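Local structure of PHOX (Pseudomonas fluorescens, 4A9V) at residues K183-T197 / K263-L277. The protein is an alkaline phosphatase that hydrolyses phosphate monoesters, using a beta-propeller-borne cofactor of iron and calcium. Numbering follows the deposited sequence.
Sequences KTPWGTYLTCEENFT and KRTALGRFKHENAAL. With CA (calcium ion), chain Q; FEO (mu-oxo-diiron), chain S; EDO (1,2-ethanediol), chain O; EDO (1,2-ethanediol), chain M.
E194 and E273 meet at the mu-oxo-diiron centre, an example of two carboxylates brought together by a shared iron, FE2. E194 bridges the irons, OE1 on FE1 and OE2 on FE2, while E273 places OE1 on FE2 and OE2 on calcium. The two side chains run alongside each other with their carboxylate planes 87° apart, and E194 OE2 lies 2.9 Å from E273 OE1. Because E273 turns at chi2 (93°), its carboxylate swings back to this site; E90, C179, D292, E387 and D479 supply further ligands, with waters and the bridging oxide.

Charged contacts lie farther from the metals. K263 NZ makes a 2.7 Å salt bridge to E193 OE2, on its syn lone pair. Extended K271 lays CG 3.2 Å from E194 O and gives NZ to T197 OG1 and a water shared with N195, besides Y216 and the salt-bridged E293. A methionine in its place would probably cost E293 this countercharge and T197 OG1 this donor.

Among apolar contacts, L190 CD1 touches both A275 CB and L277 CD2, each 3.9 Å away; L277 CD1 meets P185 and W186, and C192 SG lies 4.0 Å from A275 CB.

Strand 189-193 lies between strands 178-183 and 249-252, while H272 packs on both 249-252 and 284-290, spanning two propeller sheets.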
loop_
_atom_site.group_PDB
_atom_site.type_symbol
_atom_site.label_atom_id
_atom_site.label_comp_id
_atom_site.label_asym_id
_atom_site.label_seq_id
_atom_site.Cartn_x
_atom_site.Cartn_y
_atom_site.Cartn_z
ATOM N N LYS A 183 -9.986 2.115 4.548
ATOM C CA LYS A 183 -11.060 1.694 5.434
ATOM C C LYS A 183 -12.197 2.681 5.254
ATOM O O LYS A 183 -12.011 3.876 5.464
ATOM C CB LYS A 183 -10.576 1.718 6.884
ATOM C CG LYS A 183 -11.661 1.365 7.888
ATOM C CD LYS A 183 -11.115 1.354 9.304
ATOM C CE LYS A 183 -12.193 1.067 10.329
ATOM N NZ LYS A 183 -11.636 1.161 11.711
ATOM N N THR A 184 -13.366 2.192 4.853
ATOM C CA THR A 184 -14.469 3.104 4.566
ATOM C C THR A 184 -15.350 3.276 5.800
ATOM O O THR A 184 -15.469 2.367 6.626
ATOM C CB THR A 184 -15.341 2.629 3.393
ATOM O OG1 THR A 184 -16.182 1.560 3.838
ATOM C CG2 THR A 184 -14.500 2.202 2.205
ATOM N N PRO A 185 -16.062 4.409 5.869
ATOM C CA PRO A 185 -16.948 4.635 7.001
ATOM C C PRO A 185 -18.256 3.864 6.883
ATOM O O PRO A 185 -19.053 3.904 7.810
ATOM C CB PRO A 185 -17.187 6.151 6.975
ATOM C CG PRO A 185 -16.855 6.586 5.597
ATOM C CD PRO A 185 -15.784 5.647 5.121
ATOM N N TRP A 186 -18.449 3.123 5.790
ATOM C CA TRP A 186 -19.589 2.210 5.684
ATOM C C TRP A 186 -19.176 0.767 5.847
ATOM O O TRP A 186 -19.921 -0.142 5.481
ATOM C CB TRP A 186 -20.353 2.424 4.371
ATOM C CG TRP A 186 -19.501 2.389 3.127
ATOM C CD1 TRP A 186 -19.284 1.309 2.278
ATOM C CD2 TRP A 186 -18.777 3.511 2.523
ATOM N NE1 TRP A 186 -18.451 1.665 1.248
ATOM C CE2 TRP A 186 -18.119 2.981 1.335
ATOM C CE3 TRP A 186 -18.619 4.849 2.837
ATOM C CZ2 TRP A 186 -17.262 3.756 0.568
ATOM C CZ3 TRP A 186 -17.780 5.625 2.041
ATOM C CH2 TRP A 186 -17.128 5.094 0.929
ATOM N N GLY A 187 -18.075 0.541 6.558
ATOM C CA GLY A 187 -17.757 -0.786 7.080
ATOM C C GLY A 187 -17.140 -1.734 6.071
ATOM O O GLY A 187 -17.227 -2.948 6.229
ATOM N N THR A 188 -16.441 -1.186 5.081
ATOM C CA THR A 188 -15.763 -2.013 4.104
ATOM C C THR A 188 -14.276 -1.683 3.993
ATOM O O THR A 188 -13.789 -0.671 4.508
ATOM C CB THR A 188 -16.421 -1.935 2.718
ATOM O OG1 THR A 188 -16.263 -0.616 2.193
ATOM C CG2 THR A 188 -17.903 -2.322 2.781
ATOM N N TYR A 189 -13.565 -2.613 3.366
ATOM C CA TYR A 189 -12.122 -2.560 3.222
ATOM C C TYR A 189 -11.785 -2.347 1.750
ATOM O O TYR A 189 -12.374 -2.994 0.877
ATOM C CB TYR A 189 -11.533 -3.896 3.686
ATOM C CG TYR A 189 -10.025 -3.973 3.628
ATOM C CD1 TYR A 189 -9.255 -3.198 4.470
ATOM C CD2 TYR A 189 -9.377 -4.883 2.796
ATOM C CE1 TYR A 189 -7.876 -3.282 4.460
ATOM C CE2 TYR A 189 -7.992 -4.977 2.780
ATOM C CZ TYR A 189 -7.251 -4.189 3.636
ATOM O OH TYR A 189 -5.878 -4.259 3.678
ATOM N N LEU A 190 -10.832 -1.461 1.476
ATOM C CA LEU A 190 -10.297 -1.301 0.131
ATOM C C LEU A 190 -8.892 -1.876 0.074
ATOM O O LEU A 190 -8.052 -1.582 0.935
ATOM C CB LEU A 190 -10.263 0.181 -0.261
ATOM C CG LEU A 190 -11.592 0.938 -0.162
ATOM C CD1 LEU A 190 -11.427 2.381 -0.618
ATOM C CD2 LEU A 190 -12.711 0.251 -0.932
ATOM N N THR A 191 -8.667 -2.730 -0.916
ATOM C CA THR A 191 -7.350 -3.262 -1.180
ATOM C C THR A 191 -6.887 -2.811 -2.564
ATOM O O THR A 191 -7.683 -2.680 -3.490
ATOM C CB THR A 191 -7.302 -4.800 -1.029
ATOM O OG1 THR A 191 -5.941 -5.226 -1.115
ATOM C CG2 THR A 191 -8.109 -5.513 -2.097
ATOM N N CYS A 192 -5.596 -2.532 -2.684
ATOM C CA CYS A 192 -5.050 -1.817 -3.825
ATOM C C CYS A 192 -4.080 -2.704 -4.595
ATOM O O CYS A 192 -3.094 -3.180 -4.036
ATOM C CB CYS A 192 -4.313 -0.584 -3.325
ATOM S SG CYS A 192 -5.428 0.673 -2.686
ATOM N N GLU A 193 -4.351 -2.914 -5.879
ATOM C CA GLU A 193 -3.479 -3.697 -6.752
ATOM C C GLU A 193 -2.392 -2.789 -7.311
ATOM O O GLU A 193 -2.688 -1.822 -8.008
ATOM C CB GLU A 193 -4.305 -4.310 -7.890
ATOM C CG GLU A 193 -5.336 -5.299 -7.378
ATOM C CD GLU A 193 -6.399 -5.714 -8.386
ATOM O OE1 GLU A 193 -6.493 -5.146 -9.499
ATOM O OE2 GLU A 193 -7.164 -6.646 -8.044
ATOM N N GLU A 194 -1.139 -3.098 -6.984
ATOM C CA GLU A 194 -0.006 -2.223 -7.307
ATOM C C GLU A 194 0.801 -2.802 -8.482
ATOM O O GLU A 194 0.466 -2.542 -9.631
ATOM C CB GLU A 194 0.869 -1.963 -6.065
ATOM C CG GLU A 194 2.018 -0.995 -6.319
ATOM C CD GLU A 194 3.040 -0.981 -5.204
ATOM O OE1 GLU A 194 3.218 -2.028 -4.543
ATOM O OE2 GLU A 194 3.716 0.053 -5.050
ATOM N N ASN A 195 1.778 -3.668 -8.221
ATOM C CA ASN A 195 2.680 -4.145 -9.278
ATOM C C ASN A 195 2.124 -5.356 -10.025
ATOM O O ASN A 195 2.820 -6.348 -10.290
ATOM C CB ASN A 195 4.058 -4.432 -8.701
ATOM C CG ASN A 195 4.778 -3.162 -8.306
ATOM O OD1 ASN A 195 4.908 -2.243 -9.117
ATOM N ND2 ASN A 195 5.150 -3.055 -7.043
ATOM N N PHE A 196 0.874 -5.224 -10.446
ATOM C CA PHE A 196 0.172 -6.316 -11.101
ATOM C C PHE A 196 0.821 -6.699 -12.427
ATOM O O PHE A 196 0.794 -7.858 -12.826
ATOM C CB PHE A 196 -1.309 -5.970 -11.309
ATOM C CG PHE A 196 -1.550 -4.878 -12.315
ATOM C CD1 PHE A 196 -1.487 -3.543 -11.959
ATOM C CD2 PHE A 196 -1.895 -5.195 -13.614
ATOM C CE1 PHE A 196 -1.701 -2.552 -12.900
ATOM C CE2 PHE A 196 -2.103 -4.210 -14.556
ATOM C CZ PHE A 196 -2.022 -2.885 -14.201
ATOM N N THR A 197 1.397 -5.718 -13.113
ATOM C CA THR A 197 1.993 -5.942 -14.424
ATOM C C THR A 197 3.174 -6.899 -14.360
ATOM O O THR A 197 3.466 -7.576 -15.344
ATOM C CB THR A 197 2.454 -4.616 -15.054
ATOM O OG1 THR A 197 3.297 -3.924 -14.130
ATOM C CG2 THR A 197 1.269 -3.732 -15.389
ATOM N N LYS A 263 -14.183 -4.969 -7.929
ATOM C CA LYS A 263 -13.212 -4.025 -8.481
ATOM C C LYS A 263 -13.920 -2.743 -8.894
ATOM O O LYS A 263 -14.846 -2.763 -9.707
ATOM C CB LYS A 263 -12.464 -4.645 -9.657
ATOM C CG LYS A 263 -11.829 -5.984 -9.305
ATOM C CD LYS A 263 -10.492 -6.223 -9.989
ATOM C CE LYS A 263 -9.900 -7.549 -9.549
ATOM N NZ LYS A 263 -8.530 -7.784 -10.083
ATOM N N ARG A 264 -13.507 -1.631 -8.297
ATOM C CA ARG A 264 -14.219 -0.364 -8.423
ATOM C C ARG A 264 -13.556 0.489 -9.512
ATOM O O ARG A 264 -12.650 1.280 -9.246
ATOM C CB ARG A 264 -14.232 0.368 -7.079
ATOM C CG ARG A 264 -15.010 -0.369 -6.001
ATOM C CD ARG A 264 -16.493 -0.465 -6.329
ATOM N NE ARG A 264 -17.255 -1.076 -5.246
ATOM C CZ ARG A 264 -18.541 -1.399 -5.321
ATOM N NH1 ARG A 264 -19.241 -1.108 -6.408
ATOM N NH2 ARG A 264 -19.126 -2.005 -4.305
ATOM N N THR A 265 -13.998 0.317 -10.754
ATOM C CA THR A 265 -13.308 0.929 -11.881
ATOM C C THR A 265 -13.409 2.460 -11.926
ATOM O O THR A 265 -12.580 3.099 -12.572
ATOM C CB THR A 265 -13.706 0.320 -13.242
ATOM O OG1 THR A 265 -15.087 0.587 -13.528
ATOM C CG2 THR A 265 -13.438 -1.181 -13.266
ATOM N N ALA A 266 -14.376 3.056 -11.230
ATOM C CA ALA A 266 -14.458 4.514 -11.189
ATOM C C ALA A 266 -13.228 5.151 -10.547
ATOM O O ALA A 266 -12.976 6.336 -10.744
ATOM C CB ALA A 266 -15.720 4.976 -10.476
ATOM N N LEU A 267 -12.478 4.384 -9.760
ATOM C CA LEU A 267 -11.298 4.906 -9.074
ATOM C C LEU A 267 -10.027 4.787 -9.923
ATOM O O LEU A 267 -8.968 5.263 -9.516
ATOM C CB LEU A 267 -11.111 4.221 -7.713
ATOM C CG LEU A 267 -11.942 4.780 -6.554
ATOM C CD1 LEU A 267 -13.444 4.706 -6.812
ATOM C CD2 LEU A 267 -11.587 4.056 -5.262
ATOM N N GLY A 268 -10.159 4.271 -11.144
ATOM C CA GLY A 268 -9.063 4.299 -12.109
ATOM C C GLY A 268 -8.113 3.117 -12.001
ATOM O O GLY A 268 -8.036 2.463 -10.953
ATOM N N ARG A 269 -7.398 2.853 -13.091
ATOM C CA ARG A 269 -6.443 1.753 -13.165
ATOM C C ARG A 269 -5.024 2.305 -13.217
ATOM O O ARG A 269 -4.700 3.126 -14.081
ATOM C CB ARG A 269 -6.716 0.898 -14.410
ATOM C CG ARG A 269 -5.676 -0.180 -14.651
ATOM C CD ARG A 269 -6.154 -1.145 -15.716
ATOM N NE ARG A 269 -5.082 -1.991 -16.225
ATOM C CZ ARG A 269 -4.256 -1.656 -17.208
ATOM N NH1 ARG A 269 -4.336 -0.469 -17.790
ATOM N NH2 ARG A 269 -3.295 -2.492 -17.564
ATOM N N PHE A 270 -4.196 1.866 -12.276
ATOM C CA PHE A 270 -2.795 2.254 -12.162
ATOM C C PHE A 270 -2.198 1.395 -11.040
ATOM O O PHE A 270 -2.822 0.417 -10.624
ATOM C CB PHE A 270 -2.599 3.787 -11.963
ATOM C CG PHE A 270 -3.445 4.410 -10.872
ATOM C CD1 PHE A 270 -2.971 4.501 -9.571
ATOM C CD2 PHE A 270 -4.597 5.114 -11.198
ATOM C CE1 PHE A 270 -3.675 5.196 -8.606
ATOM C CE2 PHE A 270 -5.302 5.809 -10.241
ATOM C CZ PHE A 270 -4.827 5.877 -8.953
ATOM N N LYS A 271 -0.954 1.658 -10.658
ATOM C CA LYS A 271 -0.286 0.823 -9.671
ATOM C C LYS A 271 -0.571 1.374 -8.267
ATOM O O LYS A 271 0.209 2.135 -7.691
ATOM C CB LYS A 271 1.202 0.692 -10.002
ATOM C CG LYS A 271 1.390 0.046 -11.356
ATOM C CD LYS A 271 2.825 -0.273 -11.720
ATOM C CE LYS A 271 2.884 -0.740 -13.165
ATOM N NZ LYS A 271 4.270 -1.006 -13.632
ATOM N N HIS A 272 -1.783 1.087 -7.801
ATOM C CA HIS A 272 -2.316 1.689 -6.581
ATOM C C HIS A 272 -1.522 1.277 -5.369
ATOM O O HIS A 272 -1.401 0.084 -5.091
ATOM C CB HIS A 272 -3.750 1.221 -6.367
ATOM C CG HIS A 272 -4.740 1.779 -7.348
ATOM N ND1 HIS A 272 -5.391 2.943 -7.126
ATOM C CD2 HIS A 272 -5.238 1.269 -8.534
ATOM C CE1 HIS A 272 -6.250 3.169 -8.130
ATOM N NE2 HIS A 272 -6.157 2.154 -8.991
ATOM N N GLU A 273 -1.122 2.249 -4.551
ATOM C CA GLU A 273 -0.503 1.957 -3.259
ATOM C C GLU A 273 -1.575 1.822 -2.176
ATOM O O GLU A 273 -1.863 0.717 -1.723
ATOM C CB GLU A 273 0.519 3.017 -2.880
ATOM C CG GLU A 273 1.250 2.675 -1.589
ATOM C CD GLU A 273 2.554 1.933 -1.803
ATOM O OE1 GLU A 273 3.050 1.935 -2.958
ATOM O OE2 GLU A 273 3.088 1.388 -0.802
ATOM N N ASN A 274 -2.164 2.938 -1.744
ATOM C CA ASN A 274 -3.256 2.896 -0.769
ATOM C C ASN A 274 -4.410 3.796 -1.191
ATOM O O ASN A 274 -4.428 4.355 -2.286
ATOM C CB ASN A 274 -2.772 3.153 0.686
ATOM C CG ASN A 274 -2.810 4.618 1.096
ATOM O OD1 ASN A 274 -2.571 5.519 0.289
ATOM N ND2 ASN A 274 -2.974 4.855 2.394
ATOM N N ALA A 275 -5.422 3.857 -0.335
ATOM C CA ALA A 275 -6.655 4.565 -0.636
ATOM C C ALA A 275 -7.111 5.267 0.640
ATOM O O ALA A 275 -7.558 4.630 1.586
ATOM C CB ALA A 275 -7.712 3.587 -1.126
ATOM N N ALA A 276 -6.852 6.566 0.711
ATOM C CA ALA A 276 -7.050 7.342 1.933
ATOM C C ALA A 276 -8.419 8.001 1.920
ATOM O O ALA A 276 -8.698 8.837 1.063
ATOM C CB ALA A 276 -5.967 8.402 2.066
ATOM N N LEU A 277 -9.274 7.622 2.865
ATOM C CA LEU A 277 -10.646 8.127 2.911
ATOM C C LEU A 277 -10.728 9.488 3.588
ATOM O O LEU A 277 -10.159 9.700 4.655
ATOM C CB LEU A 277 -11.549 7.135 3.647
ATOM C CG LEU A 277 -12.284 6.118 2.776
ATOM C CD1 LEU A 277 -13.387 6.767 1.959
ATOM C CD2 LEU A 277 -11.328 5.344 1.891
HETATM CA CA CA Q . 4.841 0.099 -0.020
HETATM FE FE1 FEO S . 3.757 -2.273 -2.589
HETATM FE FE2 FEO S . 4.721 0.943 -3.479
HETATM O O FEO S . 4.785 -0.629 -2.360
HETATM C C1 EDO O . -14.809 0.277 13.179
HETATM O O1 EDO O . -13.322 0.156 13.537
HETATM C C2 EDO O . -14.955 0.210 11.654
HETATM O O2 EDO O . -16.207 -0.415 11.315
HETATM C C1 EDO M . -17.983 -4.996 -0.830
HETATM O O1 EDO M . -18.975 -4.615 0.130
HETATM C C2 EDO M . -18.149 -4.145 -2.085
HETATM O O2 EDO M . -19.370 -3.401 -1.985
HETATM O O HOH W 1 -8.783 4.954 4.543
HETATM O O HOH W 2 5.409 -2.815 -11.826
HETATM O O HOH W 3 4.401 -2.647 -0.561
HETATM O O HOH W 4 2.736 -0.794 1.024
HETATM O O HOH W 5 5.460 -0.888 2.180
HETATM O O HOH W 6 7.031 -1.184 -0.702
HETATM O O HOH W 7 5.810 -2.954 -3.276
#